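Local atomic coordinates of putative short-chain dehydrogenase/reductase (Burkholderia xenovorans, PDB entry 5IZ4), a protein that binds ADP in a Rossmann-type nucleotide pocket and is probably an NAD(P)-dependent oxidoreductase of the short-chain dehydrogenase/reductase family. Residues A29-W39 with P238-T249. Residues are numbered along the deposited sequence; the frame is centred on the assembly and turned at random. Where two conformers were deposited one is given.
Sequences ATALRFAQAGW and PAEIAELAWFLT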
loop_
_atom_site.group_PDB
_atom_site.type_symbol
_atom_site.label_atom_id
_atom_site.label_comp_id
_atom_site.label_asym_id
_atom_site.label_seq_id
_atom_site.Cartn_x
_atom_site.Cartn_y
_atom_site.Cartn_z
ATOM N N ALA A 29 21.028 10.243 -17.969
ATOM C CA ALA A 29 20.313 11.487 -17.699
ATOM C C ALA A 29 20.579 11.988 -16.285
ATOM O O ALA A 29 20.614 13.203 -16.047
ATOM C CB ALA A 29 18.813 11.281 -17.911
ATOM N N THR A 30 20.759 11.068 -15.335
ATOM C CA THR A 30 20.987 11.468 -13.948
ATOM C C THR A 30 22.390 12.027 -13.756
ATOM O O THR A 30 22.572 13.024 -13.051
ATOM C CB THR A 30 20.726 10.289 -13.010
ATOM O OG1 THR A 30 19.365 9.859 -13.159
ATOM C CG2 THR A 30 20.960 10.692 -11.550
ATOM N N ALA A 31 23.398 11.405 -14.375
ATOM C CA ALA A 31 24.729 11.994 -14.335
ATOM C C ALA A 31 24.693 13.429 -14.849
ATOM O O ALA A 31 25.270 14.336 -14.239
ATOM C CB ALA A 31 25.703 11.148 -15.160
ATOM N N LEU A 32 23.989 13.657 -15.957
ATOM C CA LEU A 32 23.921 14.996 -16.528
ATOM C C LEU A 32 23.246 15.975 -15.571
ATOM O O LEU A 32 23.721 17.103 -15.386
ATOM C CB LEU A 32 23.182 14.955 -17.865
ATOM C CG LEU A 32 23.146 16.275 -18.643
ATOM C CD1 LEU A 32 24.554 16.835 -18.836
ATOM C CD2 LEU A 32 22.450 16.095 -19.986
ATOM N N ARG A 33 22.146 15.557 -14.942
ATOM C CA ARG A 33 21.421 16.459 -14.048
ATOM C C ARG A 33 22.270 16.849 -12.845
ATOM O O ARG A 33 22.267 18.015 -12.426
ATOM C CB ARG A 33 20.114 15.812 -13.587
ATOM C CG ARG A 33 19.293 16.718 -12.669
ATOM C CD ARG A 33 18.923 17.992 -13.401
ATOM N NE ARG A 33 18.195 18.964 -12.581
ATOM C CZ ARG A 33 18.783 19.878 -11.812
ATOM N NH1 ARG A 33 20.107 19.923 -11.725
ATOM N NH2 ARG A 33 18.051 20.738 -11.117
ATOM N N PHE A 34 23.000 15.889 -12.267
ATOM C CA PHE A 34 23.899 16.242 -11.173
ATOM C C PHE A 34 25.034 17.132 -11.667
ATOM O O PHE A 34 25.439 18.071 -10.972
ATOM C CB PHE A 34 24.426 14.977 -10.480
ATOM C CG PHE A 34 23.488 14.439 -9.417
ATOM C CD1 PHE A 34 22.391 13.675 -9.764
ATOM C CD2 PHE A 34 23.700 14.721 -8.074
ATOM C CE1 PHE A 34 21.516 13.201 -8.793
ATOM C CE2 PHE A 34 22.838 14.244 -7.093
ATOM C CZ PHE A 34 21.741 13.482 -7.449
ATOM N N ALA A 35 25.530 16.883 -12.887
ATOM C CA ALA A 35 26.547 17.764 -13.459
ATOM C C ALA A 35 26.028 19.192 -13.603
ATOM O O ALA A 35 26.749 20.159 -13.326
ATOM C CB ALA A 35 27.009 17.216 -14.811
ATOM N N GLN A 36 24.774 19.343 -14.036
ATOM C CA GLN A 36 24.177 20.667 -14.169
ATOM C C GLN A 36 24.034 21.370 -12.826
ATOM O O GLN A 36 24.001 22.605 -12.780
ATOM C CB GLN A 36 22.822 20.532 -14.869
ATOM C CG GLN A 36 22.986 20.236 -16.358
ATOM C CD GLN A 36 21.740 19.684 -17.021
ATOM O OE1 GLN A 36 20.828 19.183 -16.359
ATOM N NE2 GLN A 36 21.702 19.763 -18.351
ATOM N N ALA A 37 23.959 20.611 -11.738
ATOM C CA ALA A 37 23.877 21.167 -10.398
ATOM C C ALA A 37 25.237 21.540 -9.826
ATOM O O ALA A 37 25.299 22.058 -8.704
ATOM C CB ALA A 37 23.182 20.167 -9.478
ATOM N N GLY A 38 26.321 21.295 -10.557
ATOM C CA GLY A 38 27.645 21.600 -10.068
ATOM C C GLY A 38 28.339 20.467 -9.352
ATOM O O GLY A 38 29.495 20.637 -8.942
ATOM N N TRP A 39 27.690 19.315 -9.205
ATOM C CA TRP A 39 28.321 18.188 -8.526
ATOM C C TRP A 39 29.372 17.533 -9.412
ATOM O O TRP A 39 29.304 17.581 -10.645
ATOM C CB TRP A 39 27.287 17.132 -8.127
ATOM C CG TRP A 39 26.368 17.542 -7.005
ATOM C CD1 TRP A 39 25.820 18.777 -6.797
ATOM C CD2 TRP A 39 25.902 16.709 -5.936
ATOM N NE1 TRP A 39 25.032 18.760 -5.667
ATOM C CE2 TRP A 39 25.065 17.502 -5.122
ATOM C CE3 TRP A 39 26.105 15.368 -5.592
ATOM C CZ2 TRP A 39 24.437 16.998 -3.975
ATOM C CZ3 TRP A 39 25.472 14.866 -4.449
ATOM C CH2 TRP A 39 24.646 15.682 -3.661
ATOM N N PRO A 238 13.979 10.038 -19.987
ATOM C CA PRO A 238 14.885 9.794 -18.852
ATOM C C PRO A 238 15.131 11.015 -17.982
ATOM O O PRO A 238 15.259 10.863 -16.762
ATOM C CB PRO A 238 16.173 9.316 -19.533
ATOM C CG PRO A 238 15.708 8.688 -20.793
ATOM C CD PRO A 238 14.513 9.493 -21.244
ATOM N N ALA A 239 15.169 12.216 -18.570
ATOM C CA ALA A 239 15.444 13.434 -17.805
ATOM C C ALA A 239 14.485 13.628 -16.636
ATOM O O ALA A 239 14.888 14.150 -15.588
ATOM C CB ALA A 239 15.396 14.646 -18.733
ATOM N N GLU A 240 13.217 13.228 -16.772
ATOM C CA GLU A 240 12.244 13.383 -15.685
ATOM C C GLU A 240 12.605 12.520 -14.485
ATOM O O GLU A 240 12.377 12.899 -13.330
ATOM C CB GLU A 240 10.842 12.995 -16.155
ATOM C CG GLU A 240 10.314 13.717 -17.362
ATOM C CD GLU A 240 9.139 12.975 -17.967
ATOM O OE1 GLU A 240 8.420 12.294 -17.206
ATOM O OE2 GLU A 240 8.954 13.043 -19.202
ATOM N N ILE A 241 13.120 11.317 -14.750
ATOM C CA ILE A 241 13.499 10.437 -13.653
ATOM C C ILE A 241 14.753 10.971 -12.975
ATOM O O ILE A 241 14.901 10.880 -11.749
ATOM C CB ILE A 241 13.693 8.996 -14.163
ATOM C CG1 ILE A 241 12.487 8.570 -15.007
ATOM C CG2 ILE A 241 13.878 8.041 -12.976
ATOM C CD1 ILE A 241 11.133 8.680 -14.278
ATOM N N ALA A 242 15.672 11.539 -13.769
ATOM C CA ALA A 242 16.836 12.230 -13.221
ATOM C C ALA A 242 16.420 13.389 -12.320
ATOM O O ALA A 242 17.009 13.590 -11.253
ATOM C CB ALA A 242 17.727 12.737 -14.356
ATOM N N GLU A 243 15.413 14.168 -12.736
ATOM C CA GLU A 243 14.938 15.265 -11.890
ATOM C C GLU A 243 14.460 14.747 -10.543
ATOM O O GLU A 243 14.720 15.361 -9.502
ATOM C CB GLU A 243 13.793 16.040 -12.563
ATOM C CG GLU A 243 14.181 17.011 -13.664
ATOM C CD GLU A 243 15.037 18.191 -13.194
ATOM O OE1 GLU A 243 15.793 18.712 -14.032
ATOM O OE2 GLU A 243 14.946 18.604 -12.017
ATOM N N LEU A 244 13.732 13.629 -10.547
ATOM C CA LEU A 244 13.258 13.047 -9.300
ATOM C C LEU A 244 14.424 12.563 -8.439
ATOM O O LEU A 244 14.428 12.765 -7.219
ATOM C CB LEU A 244 12.283 11.914 -9.619
ATOM C CG LEU A 244 11.513 11.164 -8.533
ATOM C CD1 LEU A 244 10.673 12.096 -7.674
ATOM C CD2 LEU A 244 10.629 10.115 -9.195
ATOM N N ALA A 245 15.434 11.934 -9.047
ATOM C CA ALA A 245 16.585 11.502 -8.263
ATOM C C ALA A 245 17.309 12.698 -7.662
ATOM O O ALA A 245 17.746 12.654 -6.503
ATOM C CB ALA A 245 17.547 10.681 -9.130
ATOM N N TRP A 246 17.462 13.766 -8.446
ATOM C CA TRP A 246 18.087 14.986 -7.940
ATOM C C TRP A 246 17.255 15.610 -6.823
ATOM O O TRP A 246 17.802 16.008 -5.784
ATOM C CB TRP A 246 18.298 15.991 -9.077
ATOM C CG TRP A 246 18.591 17.380 -8.568
ATOM C CD1 TRP A 246 17.751 18.464 -8.583
ATOM C CD2 TRP A 246 19.793 17.815 -7.921
ATOM N NE1 TRP A 246 18.368 19.546 -8.001
ATOM C CE2 TRP A 246 19.619 19.172 -7.581
ATOM C CE3 TRP A 246 20.994 17.188 -7.592
ATOM C CZ2 TRP A 246 20.607 19.911 -6.940
ATOM C CZ3 TRP A 246 21.975 17.923 -6.951
ATOM C CH2 TRP A 246 21.775 19.271 -6.625
ATOM N N PHE A 247 15.931 15.690 -7.004
ATOM C CA PHE A 247 15.092 16.291 -5.971
ATOM C C PHE A 247 15.196 15.523 -4.661
ATOM O O PHE A 247 15.362 16.121 -3.592
ATOM C CB PHE A 247 13.623 16.359 -6.404
ATOM C CG PHE A 247 12.683 16.594 -5.244
ATOM C CD1 PHE A 247 12.514 17.867 -4.724
ATOM C CD2 PHE A 247 12.024 15.533 -4.636
ATOM C CE1 PHE A 247 11.688 18.083 -3.644
ATOM C CE2 PHE A 247 11.197 15.746 -3.548
ATOM C CZ PHE A 247 11.036 17.024 -3.054
ATOM N N LEU A 248 15.059 14.193 -4.723
ATOM C CA LEU A 248 15.137 13.388 -3.512
ATOM C C LEU A 248 16.471 13.577 -2.811
ATOM O O LEU A 248 16.540 13.546 -1.575
ATOM C CB LEU A 248 14.915 11.909 -3.842
ATOM C CG LEU A 248 13.475 11.534 -4.201
ATOM C CD1 LEU A 248 13.398 10.050 -4.518
ATOM C CD2 LEU A 248 12.528 11.899 -3.053
ATOM N N THR A 249 17.541 13.780 -3.577
ATOM C CA THR A 249 18.853 13.954 -2.967
ATOM C C THR A 249 19.011 15.334 -2.340
ATOM O O THR A 249 19.450 15.460 -1.192
ATOM C CB THR A 249 19.926 13.712 -4.026
ATOM O OG1 THR A 249 19.826 12.356 -4.470
ATOM C CG2 THR A 249 21.325 14.009 -3.482
HETATM O O HOH W 1 15.082 21.111 -11.401
#
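W246 lies across the last turn of helix 25-36 and meets four residues of segment 29-39. One face of the indole takes the R33 guanidinium, a cation-pi contact with CZ 3.9 Å from the centroid of the five-membered ring. A37 CB sits over the six-membered ring, 3.6 Å from its centroid, in a CH-pi contact. The edge of W246 points at two other rings. W246 CE3 lies 3.5 Å from F34 CE2, over the face of the F34 ring, edge-to-face with planes at 85°. W246 CZ3 is 3.4 Å from W39 NE1 in an offset edge-to-face pair. CG of W246 is anti to its backbone N (chi1 165°), which carries the indole across to the other helix.

R33 NE gives a bent hydrogen bond, within a salt bridge, to E243 OE1 at 2.8 Å, from above the carboxylate plane. A water joins R33 NH2 to E243 OE2. The backbones come closest at T30 and A242; the axes approach to 8.2 Å, crossing at -53°. A242 CB fits against A29 O (3.4 Å) and T30 OG1, and A29 CB packs on P238 CB. T30 OG1 hydrogen-bonds I26 O, one turn back; I26 binds ADP. A Schellman motif at G38 ends helix 25-36.

The P238 side chain is about 6 Å from the bound ADP. Both helices pack on one face of the parallel Rossmann sheet. T30 and F34 rest on strand 97-100, I241 and L244 on strand 195-202. F247 stacks on F247 of the second subunit.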